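Local coordinates for protein fusion DH (PDB 6K97) that is an engineered fusion of split dehydratase parts from the cremimycin polyketide synthase, and probably catalyses loss of water from a polyketide intermediate, at residues C91-L99 against P276-V284; S123-R131 against E142-P150. All blocks are in the same frame, centred on the assembly; numbering follows the deposited sequence.

Contact 1: C91-L99 against P276-V284; sequences CDEITELVL and PFALRRVRV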
# COMPACT_ATOMS: atom_id res chain seq x y z
N CYS A 91 -13.86 12.09 3.77
CA CYS A 91 -14.94 12.47 2.82
C CYS A 91 -16.34 12.10 3.30
O CYS A 91 -16.56 11.02 3.83
CB CYS A 91 -14.71 11.85 1.44
SG CYS A 91 -13.14 12.23 0.68
N ASP A 92 -17.30 12.96 3.04
CA ASP A 92 -18.69 12.78 3.56
C ASP A 92 -19.56 11.84 2.75
O ASP A 92 -20.62 11.42 3.19
CB ASP A 92 -19.41 14.14 3.59
CG ASP A 92 -18.81 15.12 4.62
OD1 ASP A 92 -18.23 14.66 5.64
OD2 ASP A 92 -18.96 16.35 4.39
N GLU A 93 -19.11 11.46 1.57
CA GLU A 93 -20.02 10.90 0.59
C GLU A 93 -19.27 10.01 -0.39
O GLU A 93 -18.10 10.31 -0.75
CB GLU A 93 -20.60 12.08 -0.15
CG GLU A 93 -21.60 11.72 -1.19
CD GLU A 93 -22.19 12.92 -1.89
OE1 GLU A 93 -21.52 13.45 -2.85
OE2 GLU A 93 -23.31 13.29 -1.45
N ILE A 94 -19.89 8.91 -0.79
CA ILE A 94 -19.50 8.26 -2.03
C ILE A 94 -20.35 8.99 -3.04
O ILE A 94 -21.55 8.99 -2.98
CB ILE A 94 -19.83 6.77 -2.06
CG1 ILE A 94 -19.17 6.05 -0.91
CG2 ILE A 94 -19.41 6.15 -3.38
CD1 ILE A 94 -19.74 4.67 -0.72
N THR A 95 -19.69 9.66 -3.96
CA THR A 95 -20.35 10.53 -4.89
C THR A 95 -20.90 9.67 -5.96
O THR A 95 -22.01 9.85 -6.37
CB THR A 95 -19.37 11.59 -5.45
OG1 THR A 95 -19.18 12.57 -4.43
CG2 THR A 95 -19.93 12.29 -6.64
N GLU A 96 -20.11 8.71 -6.41
CA GLU A 96 -20.59 7.84 -7.46
C GLU A 96 -19.73 6.58 -7.45
O GLU A 96 -18.54 6.64 -7.15
CB GLU A 96 -20.64 8.65 -8.80
CG GLU A 96 -20.21 7.87 -10.00
CD GLU A 96 -18.73 7.90 -10.20
OE1 GLU A 96 -17.98 8.70 -9.58
OE2 GLU A 96 -18.35 7.09 -11.05
N LEU A 97 -20.36 5.43 -7.70
CA LEU A 97 -19.68 4.14 -7.71
C LEU A 97 -20.30 3.25 -8.74
O LEU A 97 -21.53 3.07 -8.74
CB LEU A 97 -19.78 3.43 -6.36
CG LEU A 97 -18.86 2.18 -6.20
CD1 LEU A 97 -17.37 2.58 -6.05
CD2 LEU A 97 -19.29 1.31 -5.02
N VAL A 98 -19.45 2.62 -9.56
CA VAL A 98 -19.89 1.72 -10.60
C VAL A 98 -19.17 0.39 -10.47
O VAL A 98 -17.94 0.34 -10.35
CB VAL A 98 -19.54 2.32 -11.97
CG1 VAL A 98 -19.99 1.43 -13.09
CG2 VAL A 98 -20.15 3.71 -12.12
N LEU A 99 -19.93 -0.70 -10.54
CA LEU A 99 -19.42 -2.07 -10.45
C LEU A 99 -19.20 -2.67 -11.83
O LEU A 99 -19.97 -2.44 -12.73
CB LEU A 99 -20.46 -2.90 -9.73
CG LEU A 99 -21.00 -2.23 -8.47
CD1 LEU A 99 -22.03 -3.14 -7.82
CD2 LEU A 99 -19.90 -1.92 -7.49
N PRO A 276 -27.40 -4.55 -8.96
CA PRO A 276 -26.89 -3.20 -8.88
C PRO A 276 -25.65 -3.06 -9.69
O PRO A 276 -24.85 -3.98 -9.70
CB PRO A 276 -26.58 -3.01 -7.39
CG PRO A 276 -27.54 -3.94 -6.69
CD PRO A 276 -27.61 -5.15 -7.62
N PHE A 277 -25.52 -1.96 -10.43
CA PHE A 277 -24.24 -1.65 -11.11
C PHE A 277 -23.78 -0.23 -10.84
O PHE A 277 -22.68 0.07 -11.19
CB PHE A 277 -24.26 -1.88 -12.61
CG PHE A 277 -24.96 -0.82 -13.40
CD1 PHE A 277 -26.37 -0.85 -13.56
CD2 PHE A 277 -24.27 0.17 -14.07
CE1 PHE A 277 -27.02 0.10 -14.33
CE2 PHE A 277 -24.94 1.12 -14.87
CZ PHE A 277 -26.30 1.11 -14.96
N ALA A 278 -24.64 0.67 -10.38
CA ALA A 278 -24.21 2.07 -10.21
C ALA A 278 -24.97 2.69 -9.04
O ALA A 278 -26.15 2.44 -8.87
CB ALA A 278 -24.41 2.91 -11.46
N LEU A 279 -24.25 3.41 -8.21
CA LEU A 279 -24.82 4.06 -7.05
C LEU A 279 -24.35 5.49 -7.11
O LEU A 279 -23.27 5.74 -7.57
CB LEU A 279 -24.32 3.39 -5.76
CG LEU A 279 -24.92 2.02 -5.47
CD1 LEU A 279 -23.98 0.92 -5.90
CD2 LEU A 279 -25.25 1.84 -4.00
N ARG A 280 -25.16 6.41 -6.59
CA ARG A 280 -24.86 7.85 -6.53
C ARG A 280 -25.25 8.42 -5.17
O ARG A 280 -26.37 8.17 -4.70
CB ARG A 280 -25.69 8.62 -7.53
CG ARG A 280 -25.36 8.37 -8.98
CD ARG A 280 -26.43 9.06 -9.86
NE ARG A 280 -26.12 8.84 -11.27
CZ ARG A 280 -25.13 9.46 -11.92
NH1 ARG A 280 -24.91 9.19 -13.21
NH2 ARG A 280 -24.36 10.35 -11.32
N ARG A 281 -24.35 9.22 -4.59
CA ARG A 281 -24.66 9.98 -3.37
C ARG A 281 -25.01 9.08 -2.17
O ARG A 281 -26.11 9.16 -1.58
CB ARG A 281 -25.72 11.07 -3.64
CG ARG A 281 -25.11 12.30 -4.33
CD ARG A 281 -26.09 13.18 -5.14
NE ARG A 281 -27.49 13.21 -4.65
CZ ARG A 281 -28.59 12.70 -5.26
NH1 ARG A 281 -29.77 12.84 -4.66
NH2 ARG A 281 -28.54 12.09 -6.46
N VAL A 282 -24.07 8.20 -1.83
CA VAL A 282 -24.20 7.36 -0.64
C VAL A 282 -23.55 8.08 0.55
O VAL A 282 -22.39 8.43 0.48
CB VAL A 282 -23.52 6.01 -0.81
CG1 VAL A 282 -23.81 5.14 0.36
CG2 VAL A 282 -24.03 5.32 -2.06
N ARG A 283 -24.34 8.39 1.58
CA ARG A 283 -23.93 9.20 2.72
C ARG A 283 -24.41 8.47 3.95
O ARG A 283 -25.58 8.20 4.07
CB ARG A 283 -24.58 10.57 2.65
CG ARG A 283 -24.06 11.53 3.75
CD ARG A 283 -24.69 12.93 3.73
NE ARG A 283 -23.79 13.90 3.09
CZ ARG A 283 -23.76 14.15 1.78
NH1 ARG A 283 -24.57 13.51 0.94
NH2 ARG A 283 -22.89 15.03 1.31
N VAL A 284 -23.48 8.03 4.80
CA VAL A 284 -23.80 7.38 6.05
C VAL A 284 -23.66 8.41 7.14
O VAL A 284 -22.62 9.02 7.21
CB VAL A 284 -22.82 6.29 6.37
CG1 VAL A 284 -23.13 5.68 7.71
CG2 VAL A 284 -22.92 5.22 5.32

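Contact 2: S123-R131 against E142-P150; sequences SGARSLTIR and EHADGSIGP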
# COMPACT_ATOMS: atom_id res chain seq x y z
N SER A 123 -11.58 20.82 -5.19
CA SER A 123 -12.90 20.71 -4.57
C SER A 123 -12.93 19.68 -3.46
O SER A 123 -13.93 19.56 -2.79
CB SER A 123 -13.96 20.35 -5.64
OG SER A 123 -13.72 19.02 -6.15
N GLY A 124 -11.89 18.85 -3.33
CA GLY A 124 -11.88 17.77 -2.29
C GLY A 124 -12.29 16.37 -2.75
O GLY A 124 -12.31 15.44 -1.97
N ALA A 125 -12.64 16.22 -4.02
CA ALA A 125 -13.02 14.94 -4.59
C ALA A 125 -11.77 14.11 -4.91
O ALA A 125 -10.75 14.65 -5.32
CB ALA A 125 -13.85 15.12 -5.84
N ARG A 126 -11.92 12.79 -4.75
CA ARG A 126 -10.86 11.82 -4.96
C ARG A 126 -11.35 10.67 -5.82
O ARG A 126 -12.43 10.21 -5.63
CB ARG A 126 -10.42 11.27 -3.63
CG ARG A 126 -9.83 12.30 -2.65
CD ARG A 126 -9.75 11.67 -1.27
NE ARG A 126 -9.15 12.52 -0.25
CZ ARG A 126 -7.85 12.55 0.03
NH1 ARG A 126 -6.99 11.77 -0.61
NH2 ARG A 126 -7.43 13.30 0.98
N SER A 127 -10.53 10.17 -6.72
CA SER A 127 -10.88 8.94 -7.41
C SER A 127 -10.78 7.76 -6.41
O SER A 127 -10.05 7.80 -5.42
CB SER A 127 -9.92 8.71 -8.53
OG SER A 127 -8.70 8.27 -7.94
N LEU A 128 -11.50 6.71 -6.70
CA LEU A 128 -11.49 5.52 -5.87
C LEU A 128 -11.58 4.29 -6.80
O LEU A 128 -12.34 4.32 -7.74
CB LEU A 128 -12.68 5.52 -4.90
CG LEU A 128 -12.80 4.28 -4.01
CD1 LEU A 128 -13.25 4.64 -2.60
CD2 LEU A 128 -13.73 3.24 -4.60
N THR A 129 -10.82 3.25 -6.52
CA THR A 129 -10.90 1.97 -7.24
C THR A 129 -10.79 0.76 -6.32
O THR A 129 -10.05 0.82 -5.35
CB THR A 129 -9.73 1.85 -8.23
OG1 THR A 129 -9.61 3.10 -8.90
CG2 THR A 129 -9.95 0.79 -9.22
N ILE A 130 -11.48 -0.32 -6.67
CA ILE A 130 -11.44 -1.58 -5.92
C ILE A 130 -11.12 -2.73 -6.86
O ILE A 130 -11.71 -2.87 -7.96
CB ILE A 130 -12.75 -1.87 -5.22
CG1 ILE A 130 -13.21 -0.66 -4.36
CG2 ILE A 130 -12.61 -3.09 -4.35
CD1 ILE A 130 -14.60 -0.79 -3.76
N ARG A 131 -10.13 -3.49 -6.48
CA ARG A 131 -9.54 -4.48 -7.35
C ARG A 131 -9.04 -5.66 -6.53
O ARG A 131 -8.86 -5.54 -5.31
CB ARG A 131 -8.37 -3.89 -8.13
CG ARG A 131 -7.17 -3.62 -7.21
CD ARG A 131 -5.96 -3.07 -7.90
NE ARG A 131 -4.88 -2.94 -6.93
CZ ARG A 131 -3.62 -2.58 -7.25
NH1 ARG A 131 -2.71 -2.48 -6.28
NH2 ARG A 131 -3.24 -2.33 -8.51
N GLU A 142 -10.37 -5.29 -11.83
CA GLU A 142 -11.08 -4.14 -11.30
C GLU A 142 -12.56 -4.49 -11.13
O GLU A 142 -13.20 -4.91 -12.08
CB GLU A 142 -10.92 -2.93 -12.24
CG GLU A 142 -11.58 -1.68 -11.65
CD GLU A 142 -11.33 -0.37 -12.43
OE1 GLU A 142 -10.19 0.14 -12.41
OE2 GLU A 142 -12.30 0.15 -13.04
N HIS A 143 -13.07 -4.39 -9.89
CA HIS A 143 -14.46 -4.66 -9.59
C HIS A 143 -15.30 -3.39 -9.46
O HIS A 143 -16.49 -3.38 -9.72
CB HIS A 143 -14.56 -5.46 -8.28
CG HIS A 143 -13.73 -6.71 -8.28
ND1 HIS A 143 -13.92 -7.73 -9.18
CD2 HIS A 143 -12.66 -7.07 -7.52
CE1 HIS A 143 -13.02 -8.67 -8.96
NE2 HIS A 143 -12.23 -8.29 -7.97
N ALA A 144 -14.68 -2.28 -9.06
CA ALA A 144 -15.42 -1.05 -8.91
C ALA A 144 -14.55 0.13 -9.01
O ALA A 144 -13.35 0.08 -8.69
CB ALA A 144 -16.14 -1.01 -7.57
N ASP A 145 -15.14 1.23 -9.48
CA ASP A 145 -14.48 2.52 -9.33
C ASP A 145 -15.48 3.66 -9.21
O ASP A 145 -16.69 3.48 -9.42
CB ASP A 145 -13.45 2.74 -10.45
CG ASP A 145 -14.03 2.76 -11.78
OD1 ASP A 145 -15.26 2.77 -11.95
OD2 ASP A 145 -13.22 2.76 -12.70
N GLY A 146 -14.99 4.81 -8.85
CA GLY A 146 -15.88 5.93 -8.56
C GLY A 146 -15.11 7.03 -7.87
O GLY A 146 -13.93 7.21 -8.10
N SER A 147 -15.83 7.82 -7.11
CA SER A 147 -15.22 8.93 -6.42
C SER A 147 -15.90 9.20 -5.09
O SER A 147 -17.08 8.85 -4.90
CB SER A 147 -15.27 10.19 -7.26
OG SER A 147 -16.53 10.28 -7.86
N ILE A 148 -15.14 9.79 -4.20
CA ILE A 148 -15.60 10.16 -2.88
C ILE A 148 -15.27 11.64 -2.68
O ILE A 148 -14.38 12.14 -3.33
CB ILE A 148 -14.95 9.31 -1.79
CG1 ILE A 148 -13.43 9.48 -1.81
CG2 ILE A 148 -15.30 7.86 -2.01
CD1 ILE A 148 -12.69 8.66 -0.74
N GLY A 149 -16.03 12.33 -1.84
CA GLY A 149 -15.84 13.77 -1.62
C GLY A 149 -16.92 14.33 -0.70
O GLY A 149 -17.55 13.55 0.02
N PRO A 150 -17.16 15.66 -0.73
CA PRO A 150 -18.14 16.41 0.11
C PRO A 150 -19.61 16.26 -0.21
O PRO A 150 -19.92 16.21 -1.39
CB PRO A 150 -17.72 17.88 -0.12
CG PRO A 150 -16.26 17.80 -0.40
CD PRO A 150 -16.13 16.59 -1.27

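Contact 1: C91-L99 against P276-V284
Antiparallel strands 93-99 and 276-284 join the two hot dog halves of this double hot dog fold, pairing Ile-94 with Val-282 and Leu-97 with Leu-279. The strands come from different parts of the engineered fusion, so the pairing describes the construct. Ile-94 N donates to Val-282 O at 2.8 Å, and Leu-279 N donates to Leu-97 O, also at 2.8 Å. A G1 beta bulge interrupts the ladder, because Arg-281 and Val-282 both face Ile-94. Arg-281 takes a left-handed backbone conformation there. Its N donates to Thr-95 O at 3.0 Å, from above the carbonyl plane. Ile-94 and Val-282 lie side by side with their CB atoms 4.0 Å apart. Helix 75-88 covers this face through Ala-82 and Leu-83, and also meets Leu-279 through Val-79.

Glu-93 carries the side-chain polar contact with Arg-283. Its CG is anti to the backbone N (chi1 -178°) and the chain runs on extended, which carries the carboxylate to Arg-283. Glu-93 OE2 forms a salt bridge with Arg-283 NH1 at 2.7 Å, met on its anti side, and takes a weak hydrogen bond from NH2. The two planes stand 78° apart, so the guanidinium does not meet the carboxylate squarely. Glu-93 OE1 accepts from Thr-95 OG1 at 3.0 Å, and Arg-281 CG lies 3.5 Å from OE2. With an alanine here, the Arg-283 guanidinium would probably lose this carboxylate and the Thr-95 hydroxyl this acceptor. Both carboxylate oxygens are engaged, and the buried charge of Glu-93 is probably balanced by Arg-283.

Contact 2: S123-R131 against E142-P150
Leu-128 sets its CG opposite the backbone N (chi1 178°), while Ile-148 holds its CG1 between backbone N and carbonyl carbon (chi1 60°). These rotations bring Leu-128 CD1 to 3.9 Å from Ile-148 CG2, with the two side chains crossing at about a right angle. The other branch of Ile-148, CG1, rests 3.9 Å from Arg-126 CB. Further along, Ile-130 CD1 meets Ala-144 CB at 4.1 Å. Helix 75-88 covers Leu-128 and Ile-130, as the central helix of a hot dog fold does.

The strands form a beta hairpin within the first part of the fusion. Leu-128 N donates to Gly-146 O at 2.8 Å. Near the turn, His-143 and Ala-144 both face Ile-130 in a classic beta bulge. Ile-130 O accepts from His-143 N at 2.8 Å and from Ala-144 N at 3.2 Å. On the other face, Thr-129 CG2 packs 3.3 Å from Glu-142 OE1. Arg-131 reaches past the hairpin to Glu-42 O of the second subunit.

Across the hairpin, hydrogen bonding is thus all backbone to backbone, and the side chains add mainly apolar packing on the helix-covered face.

Strands 93-99 and 141-149 are neighbours, so the two contacts meet directly. Glu-96 OE1 and Ser-147 OG probably share a hydrogen bond, as do Thr-95 N and Ser-147 O. Both contacts are partly buried, with apolar residues turned to helix 75-88. Contact 1 lies nearer the centre of the chain, its centre about 10 Å from it, and joins the two fused parts. Contact 2 has its centre about 15 Å out and is a local hairpin within one part. Their chemistry differs too: contact 1 adds a salt bridge to its backbone ladder, whereas the charged ends of Arg-126 and Arg-131 in contact 2 find partners beyond the hairpin.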